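Local coordinates for Serine/threonine-protein kinase pelle (Drosophila melanogaster, PDB 1D2Z), which phosphorylates serine and threonine residues in Toll receptor signalling and binds Tube through its death domain, the part modelled here, at residues A[75-80]-A[98-103]; A[49-54]-A[59-64]. All coordinates share one frame; numbering follows the deposited sequence.

Both contacts belong to the death domain of Pelle, a six-helix bundle, and they lie on opposite sides of its centre, with their own centres 23 Å apart. Interaction 2 comes first along the chain and pairs helix 45-56 with the start of helix 61-73. Interaction 1 follows, setting the start of helix 77-86 against the loop after helix 90-95. Their nearest atoms stay about 8 Å apart, without touching; helices 61-73 and 77-86, which follow each other in sequence, connect them. No kinase active site is present in this domain. Each contact instead reaches the Tube death domain, interaction 1 through His75, Gln78 and Thr79, and interaction 2 through a weak hydrogen bond from Gln50.

Interaction 1. Residues A[75-80]-A[98-103]; sequences HTVQTL and DYVSED
Val77 and Val100 meet methyl to methyl, CG1 of Val77 lying 3.8 Å from CG2 of Val100. The same CG1 also packs on Tyr99, 4.0 Å from its CB; with chi1 at 180° the methyl stands anti to the backbone N of Val77 and reaches both neighbours. Tyr99 turns its CB and carbonyl side to Val77, while its side chain also rests on Val20 and Pro17. Beside this apolar patch no direct hydrogen bond crosses, but one water does the joining. It accepts from Gln78 NE2 at 2.8 Å and from Ser101 N at 3.0 Å. The extended chain of Gln78, with chi1 -176° and chi2 179°, carries the amide out to that water. In the six-helix death-domain bundle the valine contact and the water together join the start of helix 77-86 to the loop after helix 90-95. Thr76 is the N-cap of helix 77-86, its OG1 accepting from Thr79 N at 3.2 Å, and the same oxygen is hydrogen-bonded to Asp8. Farther out, the N-terminal segment holds this helix start through Thr10, whose OG1 is hydrogen-bonded to Gln78 N, while Leu149 of the Tube chain packs on Gln78.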
ATOM      1  N   HIS A  75      -5.199   5.241  -2.869  1.00 28.26           N
ATOM      2  CA  HIS A  75      -5.938   6.029  -3.852  1.00 28.23           C
ATOM      3  C   HIS A  75      -6.973   6.939  -3.197  1.00 29.75           C
ATOM      4  O   HIS A  75      -7.470   6.646  -2.106  1.00 30.52           O
ATOM      5  CB  HIS A  75      -6.588   5.128  -4.903  1.00 28.84           C
ATOM      6  CG  HIS A  75      -5.618   4.572  -5.897  1.00 27.86           C
ATOM      7  ND1 HIS A  75      -4.762   5.371  -6.621  1.00 31.12           N
ATOM      8  CD2 HIS A  75      -5.360   3.300  -6.281  1.00 28.30           C
ATOM      9  CE1 HIS A  75      -4.020   4.615  -7.413  1.00 30.74           C
ATOM     10  NE2 HIS A  75      -4.363   3.353  -7.226  1.00 28.82           N
ATOM     11  N   THR A  76      -7.246   8.057  -3.861  1.00 31.12           N
ATOM     12  CA  THR A  76      -8.192   9.069  -3.389  1.00 30.89           C
ATOM     13  C   THR A  76      -9.606   8.861  -3.922  1.00 31.27           C
ATOM     14  O   THR A  76      -9.825   8.109  -4.881  1.00 27.37           O
ATOM     15  CB  THR A  76      -7.755  10.482  -3.828  1.00 32.14           C
ATOM     16  OG1 THR A  76      -7.864  10.588  -5.253  1.00 32.74           O
ATOM     17  CG2 THR A  76      -6.316  10.774  -3.399  1.00 30.75           C
ATOM     18  N   VAL A  77     -10.561   9.562  -3.310  1.00 30.27           N
ATOM     19  CA  VAL A  77     -11.951   9.461  -3.727  1.00 30.27           C
ATOM     20  C   VAL A  77     -12.085   9.978  -5.160  1.00 29.82           C
ATOM     21  O   VAL A  77     -12.884   9.459  -5.934  1.00 30.76           O
ATOM     22  CB  VAL A  77     -12.895  10.252  -2.779  1.00 31.69           C
ATOM     23  CG1 VAL A  77     -14.326  10.136  -3.249  1.00 31.60           C
ATOM     24  CG2 VAL A  77     -12.792   9.709  -1.368  1.00 31.89           C
ATOM     25  N   GLN A  78     -11.284  10.977  -5.524  1.00 30.50           N
ATOM     26  CA  GLN A  78     -11.349  11.505  -6.885  1.00 31.28           C
ATOM     27  C   GLN A  78     -10.948  10.426  -7.894  1.00 31.27           C
ATOM     28  O   GLN A  78     -11.592  10.267  -8.932  1.00 32.15           O
ATOM     29  CB  GLN A  78     -10.461  12.742  -7.048  1.00 33.28           C
ATOM     30  CG  GLN A  78     -10.578  13.374  -8.429  1.00 36.97           C
ATOM     31  CD  GLN A  78      -9.725  14.613  -8.594  1.00 39.81           C
ATOM     32  OE1 GLN A  78      -8.849  14.663  -9.452  1.00 42.55           O
ATOM     33  NE2 GLN A  78      -9.992  15.629  -7.782  1.00 39.18           N
ATOM     34  N   THR A  79      -9.909   9.662  -7.571  1.00 29.16           N
ATOM     35  CA  THR A  79      -9.454   8.595  -8.459  1.00 29.87           C
ATOM     36  C   THR A  79     -10.536   7.518  -8.566  1.00 28.01           C
ATOM     37  O   THR A  79     -10.761   6.966  -9.640  1.00 27.09           O
ATOM     38  CB  THR A  79      -8.100   8.014  -7.988  1.00 29.39           C
ATOM     39  OG1 THR A  79      -7.128   9.066  -7.989  1.00 28.11           O
ATOM     40  CG2 THR A  79      -7.616   6.907  -8.927  1.00 29.74           C
ATOM     41  N   LEU A  80     -11.246   7.283  -7.464  1.00 29.27           N
ATOM     42  CA  LEU A  80     -12.342   6.316  -7.434  1.00 30.14           C
ATOM     43  C   LEU A  80     -13.472   6.838  -8.339  1.00 30.49           C
ATOM     44  O   LEU A  80     -14.089   6.077  -9.089  1.00 29.63           O
ATOM     45  CB  LEU A  80     -12.852   6.138  -5.999  1.00 29.02           C
ATOM     46  CG  LEU A  80     -14.020   5.168  -5.801  1.00 28.70           C
ATOM     47  CD1 LEU A  80     -13.609   3.738  -6.206  1.00 29.57           C
ATOM     48  CD2 LEU A  80     -14.461   5.206  -4.348  1.00 26.53           C
ATOM     49  N   ASP A  98     -20.354  14.160  -3.007  1.00 33.95           N
ATOM     50  CA  ASP A  98     -20.110  15.077  -1.897  1.00 36.34           C
ATOM     51  C   ASP A  98     -18.680  15.078  -1.352  1.00 37.58           C
ATOM     52  O   ASP A  98     -18.315  15.953  -0.562  1.00 36.98           O
ATOM     53  CB  ASP A  98     -21.120  14.807  -0.775  1.00 35.74           C
ATOM     54  CG  ASP A  98     -22.564  14.826  -1.272  1.00 36.29           C
ATOM     55  OD1 ASP A  98     -22.898  15.692  -2.111  1.00 35.60           O
ATOM     56  OD2 ASP A  98     -23.365  13.973  -0.830  1.00 34.26           O
ATOM     57  N   TYR A  99     -17.870  14.116  -1.793  1.00 38.46           N
ATOM     58  CA  TYR A  99     -16.478  14.001  -1.349  1.00 38.00           C
ATOM     59  C   TYR A  99     -15.512  14.298  -2.486  1.00 39.81           C
ATOM     60  O   TYR A  99     -14.318  14.000  -2.410  1.00 39.82           O
ATOM     61  CB  TYR A  99     -16.230  12.606  -0.788  1.00 35.89           C
ATOM     62  CG  TYR A  99     -17.064  12.319   0.432  1.00 36.13           C
ATOM     63  CD1 TYR A  99     -16.616  12.682   1.702  1.00 37.67           C
ATOM     64  CD2 TYR A  99     -18.318  11.723   0.317  1.00 33.22           C
ATOM     65  CE1 TYR A  99     -17.400  12.465   2.831  1.00 38.02           C
ATOM     66  CE2 TYR A  99     -19.111  11.502   1.436  1.00 36.67           C
ATOM     67  CZ  TYR A  99     -18.646  11.876   2.691  1.00 35.69           C
ATOM     68  OH  TYR A  99     -19.427  11.672   3.801  1.00 35.30           O
ATOM     69  N   VAL A 100     -16.055  14.890  -3.540  1.00 40.23           N
ATOM     70  CA  VAL A 100     -15.307  15.258  -4.732  1.00 43.50           C
ATOM     71  C   VAL A 100     -15.695  16.703  -5.054  1.00 45.92           C
ATOM     72  O   VAL A 100     -16.743  17.179  -4.608  1.00 44.67           O
ATOM     73  CB  VAL A 100     -15.694  14.324  -5.911  1.00 45.11           C
ATOM     74  CG1 VAL A 100     -15.153  14.840  -7.207  1.00 46.39           C
ATOM     75  CG2 VAL A 100     -15.173  12.911  -5.657  1.00 45.12           C
ATOM     76  N   SER A 101     -14.837  17.405  -5.792  1.00 48.17           N
ATOM     77  CA  SER A 101     -15.095  18.795  -6.169  1.00 49.76           C
ATOM     78  C   SER A 101     -16.358  18.932  -7.011  1.00 49.77           C
ATOM     79  O   SER A 101     -16.617  18.117  -7.900  1.00 47.55           O
ATOM     80  CB  SER A 101     -13.904  19.371  -6.938  1.00 49.98           C
ATOM     81  OG  SER A 101     -14.209  20.658  -7.444  1.00 54.28           O
ATOM     82  N   GLU A 102     -17.127  19.981  -6.727  1.00 53.20           N
ATOM     83  CA  GLU A 102     -18.375  20.264  -7.436  1.00 56.27           C
ATOM     84  C   GLU A 102     -18.175  20.417  -8.940  1.00 56.30           C
ATOM     85  O   GLU A 102     -19.079  20.131  -9.721  1.00 55.36           O
ATOM     86  CB  GLU A 102     -19.028  21.534  -6.883  1.00 58.35           C
ATOM     87  CG  GLU A 102     -19.416  21.457  -5.417  1.00 63.17           C
ATOM     88  CD  GLU A 102     -20.078  22.733  -4.907  1.00 66.60           C
ATOM     89  OE1 GLU A 102     -19.984  23.783  -5.583  1.00 65.84           O
ATOM     90  OE2 GLU A 102     -20.690  22.682  -3.817  1.00 68.31           O
ATOM     91  N   ASP A 103     -16.987  20.873  -9.332  1.00 58.20           N
ATOM     92  CA  ASP A 103     -16.646  21.074 -10.739  1.00 59.95           C
ATOM     93  C   ASP A 103     -16.645  19.774 -11.538  1.00 60.34           C
ATOM     94  O   ASP A 103     -16.599  19.799 -12.771  1.00 60.84           O
ATOM     95  CB  ASP A 103     -15.274  21.745 -10.864  1.00 63.24           C
ATOM     96  CG  ASP A 103     -15.197  23.069 -10.121  1.00 66.53           C
ATOM     97  OD1 ASP A 103     -16.213  23.801 -10.079  1.00 69.67           O
ATOM     98  OD2 ASP A 103     -14.115  23.381  -9.579  1.00 68.12           O
TER
HETATM   99  O   HOH W   1     -11.977  16.876  -6.308  1.00 40.77           O

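Interaction 2. Residues A[49-54]-A[59-64]; sequences EQISSQ and RSASNE
Gln50 and Glu64 make the one direct side-chain hydrogen bond between segments 49-54 and 59-64: Gln50 NE2 gives to Glu64 OE2 over 2.6 Å, with the N-H...O angle at 154°. The donor comes nearly along the C-O axis of the carboxylate, and the oxygen lies close to the Gln50 amide plane. A water donates to the other oxygen, OE1, at 2.8 Å and takes a weak bond from Gln54 NE2, so both carboxylate oxygens of this buried acid have a partner. The backbone adds a bond from Arg59 N to Gln54 O, 3.1 Å long.

Glu64 is bent at chi2 (57°), and its CG lies 3.8 Å from Ile51 CA and 3.6 Å from Gln54 CG. Ile51 CG2 sits against the Ala61 backbone, 3.3 Å from Ala61 O, with Ala61 CB farther off, and Trp34 borders both residues. At the outer edge the extended Arg59 chain runs past the Gln54 amide, the amide and guanidinium planes 19° apart. With an alanine here instead of Glu64, the Gln50 amide and the water would probably be left without this acceptor and a gap would open beside Ile51 and Gln54.

Ser60 N-caps helix 61-73 through its OG and Asn63 N, 3.0 Å apart. Helices 45-56 and 61-73, joined by a short connection and the second capped at its start, thus pack as consecutive members of the six-helix death-domain bundle.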
ATOM      1  N   GLU A  49      -8.509 -13.116  -6.160  1.00 38.39           N
ATOM      2  CA  GLU A  49      -8.945 -14.275  -5.389  1.00 39.77           C
ATOM      3  C   GLU A  49      -9.349 -13.890  -3.969  1.00 38.64           C
ATOM      4  O   GLU A  49     -10.285 -14.456  -3.413  1.00 38.97           O
ATOM      5  CB  GLU A  49      -7.850 -15.347  -5.357  1.00 43.94           C
ATOM      6  CG  GLU A  49      -8.253 -16.643  -4.646  1.00 49.21           C
ATOM      7  CD  GLU A  49      -9.559 -17.231  -5.168  1.00 53.88           C
ATOM      8  OE1 GLU A  49      -9.781 -17.226  -6.403  1.00 57.32           O
ATOM      9  OE2 GLU A  49     -10.366 -17.703  -4.336  1.00 55.65           O
ATOM     10  N   GLN A  50      -8.638 -12.928  -3.388  1.00 38.59           N
ATOM     11  CA  GLN A  50      -8.938 -12.457  -2.038  1.00 37.86           C
ATOM     12  C   GLN A  50     -10.349 -11.855  -2.023  1.00 36.82           C
ATOM     13  O   GLN A  50     -11.109 -12.076  -1.084  1.00 37.03           O
ATOM     14  CB  GLN A  50      -7.893 -11.425  -1.594  1.00 39.24           C
ATOM     15  CG  GLN A  50      -8.121 -10.819  -0.204  1.00 44.23           C
ATOM     16  CD  GLN A  50      -7.038  -9.821   0.179  1.00 46.93           C
ATOM     17  OE1 GLN A  50      -5.873  -9.987  -0.181  1.00 52.40           O
ATOM     18  NE2 GLN A  50      -7.419  -8.777   0.913  1.00 45.76           N
ATOM     19  N   ILE A  51     -10.707 -11.132  -3.085  1.00 35.50           N
ATOM     20  CA  ILE A  51     -12.038 -10.531  -3.184  1.00 35.21           C
ATOM     21  C   ILE A  51     -13.084 -11.629  -3.363  1.00 36.98           C
ATOM     22  O   ILE A  51     -14.080 -11.672  -2.636  1.00 37.78           O
ATOM     23  CB  ILE A  51     -12.158  -9.551  -4.380  1.00 33.73           C
ATOM     24  CG1 ILE A  51     -11.133  -8.417  -4.250  1.00 31.95           C
ATOM     25  CG2 ILE A  51     -13.576  -8.979  -4.434  1.00 32.77           C
ATOM     26  CD1 ILE A  51     -10.977  -7.575  -5.501  1.00 25.48           C
ATOM     27  N   SER A  52     -12.854 -12.503  -4.341  1.00 37.35           N
ATOM     28  CA  SER A  52     -13.760 -13.614  -4.622  1.00 40.79           C
ATOM     29  C   SER A  52     -13.973 -14.422  -3.351  1.00 40.67           C
ATOM     30  O   SER A  52     -15.104 -14.753  -3.001  1.00 41.73           O
ATOM     31  CB  SER A  52     -13.179 -14.520  -5.716  1.00 40.97           C
ATOM     32  OG  SER A  52     -13.951 -15.700  -5.865  1.00 43.56           O
ATOM     33  N   SER A  53     -12.874 -14.681  -2.647  1.00 42.09           N
ATOM     34  CA  SER A  53     -12.886 -15.444  -1.406  1.00 45.81           C
ATOM     35  C   SER A  53     -13.761 -14.793  -0.342  1.00 46.95           C
ATOM     36  O   SER A  53     -14.585 -15.462   0.282  1.00 48.05           O
ATOM     37  CB  SER A  53     -11.457 -15.601  -0.876  1.00 48.24           C
ATOM     38  OG  SER A  53     -11.447 -16.208   0.404  1.00 52.76           O
ATOM     39  N   GLN A  54     -13.572 -13.494  -0.130  1.00 46.85           N
ATOM     40  CA  GLN A  54     -14.359 -12.762   0.860  1.00 47.94           C
ATOM     41  C   GLN A  54     -15.838 -12.811   0.527  1.00 46.62           C
ATOM     42  O   GLN A  54     -16.669 -12.961   1.421  1.00 46.82           O
ATOM     43  CB  GLN A  54     -13.897 -11.305   0.959  1.00 48.99           C
ATOM     44  CG  GLN A  54     -12.543 -11.132   1.612  1.00 52.15           C
ATOM     45  CD  GLN A  54     -12.543 -11.558   3.066  1.00 54.72           C
ATOM     46  OE1 GLN A  54     -11.876 -12.518   3.445  1.00 57.89           O
ATOM     47  NE2 GLN A  54     -13.298 -10.846   3.888  1.00 55.20           N
ATOM     48  N   ARG A  59     -19.207 -11.808   2.675  1.00 47.93           N
ATOM     49  CA  ARG A  59     -18.811 -10.413   2.838  1.00 45.33           C
ATOM     50  C   ARG A  59     -18.929  -9.612   1.544  1.00 41.34           C
ATOM     51  O   ARG A  59     -19.056 -10.175   0.456  1.00 41.36           O
ATOM     52  CB  ARG A  59     -17.395 -10.316   3.405  1.00 48.78           C
ATOM     53  CG  ARG A  59     -17.266 -10.905   4.799  1.00 55.16           C
ATOM     54  CD  ARG A  59     -15.972 -10.487   5.473  1.00 59.30           C
ATOM     55  NE  ARG A  59     -15.856 -11.040   6.822  1.00 64.14           N
ATOM     56  CZ  ARG A  59     -15.425 -12.270   7.102  1.00 66.07           C
ATOM     57  NH1 ARG A  59     -15.059 -13.094   6.126  1.00 65.87           N
ATOM     58  NH2 ARG A  59     -15.360 -12.678   8.362  1.00 65.51           N
ATOM     59  N   SER A  60     -18.904  -8.291   1.676  1.00 35.49           N
ATOM     60  CA  SER A  60     -19.011  -7.400   0.530  1.00 31.77           C
ATOM     61  C   SER A  60     -17.800  -7.485  -0.393  1.00 31.39           C
ATOM     62  O   SER A  60     -16.662  -7.235   0.021  1.00 31.72           O
ATOM     63  CB  SER A  60     -19.202  -5.959   0.996  1.00 30.80           C
ATOM     64  OG  SER A  60     -19.060  -5.058  -0.090  1.00 28.01           O
ATOM     65  N   ALA A  61     -18.063  -7.815  -1.652  1.00 27.73           N
ATOM     66  CA  ALA A  61     -17.004  -7.931  -2.647  1.00 29.20           C
ATOM     67  C   ALA A  61     -16.406  -6.569  -2.980  1.00 28.55           C
ATOM     68  O   ALA A  61     -15.188  -6.424  -3.077  1.00 26.76           O
ATOM     69  CB  ALA A  61     -17.540  -8.602  -3.909  1.00 27.45           C
ATOM     70  N   SER A  62     -17.258  -5.554  -3.098  1.00 26.67           N
ATOM     71  CA  SER A  62     -16.772  -4.226  -3.440  1.00 26.26           C
ATOM     72  C   SER A  62     -16.002  -3.601  -2.285  1.00 25.51           C
ATOM     73  O   SER A  62     -15.037  -2.880  -2.512  1.00 23.90           O
ATOM     74  CB  SER A  62     -17.919  -3.318  -3.882  1.00 27.25           C
ATOM     75  OG  SER A  62     -18.793  -3.068  -2.800  1.00 32.09           O
ATOM     76  N   ASN A  63     -16.420  -3.878  -1.052  1.00 24.80           N
ATOM     77  CA  ASN A  63     -15.705  -3.336   0.106  1.00 27.23           C
ATOM     78  C   ASN A  63     -14.281  -3.898   0.125  1.00 26.56           C
ATOM     79  O   ASN A  63     -13.326  -3.190   0.450  1.00 26.62           O
ATOM     80  CB  ASN A  63     -16.411  -3.693   1.415  1.00 28.13           C
ATOM     81  CG  ASN A  63     -15.678  -3.156   2.628  1.00 30.98           C
ATOM     82  OD1 ASN A  63     -15.459  -1.948   2.748  1.00 27.85           O
ATOM     83  ND2 ASN A  63     -15.272  -4.053   3.522  1.00 30.65           N
ATOM     84  N   GLU A  64     -14.154  -5.177  -0.222  1.00 26.96           N
ATOM     85  CA  GLU A  64     -12.850  -5.830  -0.259  1.00 28.65           C
ATOM     86  C   GLU A  64     -12.010  -5.197  -1.366  1.00 25.20           C
ATOM     87  O   GLU A  64     -10.807  -5.010  -1.210  1.00 26.78           O
ATOM     88  CB  GLU A  64     -13.003  -7.337  -0.477  1.00 29.97           C
ATOM     89  CG  GLU A  64     -11.703  -8.118  -0.261  1.00 36.81           C
ATOM     90  CD  GLU A  64     -11.106  -7.903   1.128  1.00 40.16           C
ATOM     91  OE1 GLU A  64     -11.868  -7.733   2.102  1.00 38.66           O
ATOM     92  OE2 GLU A  64      -9.867  -7.888   1.241  1.00 42.61           O
TER
HETATM   93  O   HOH W   2     -13.642  -8.213   4.230  1.00 71.41           O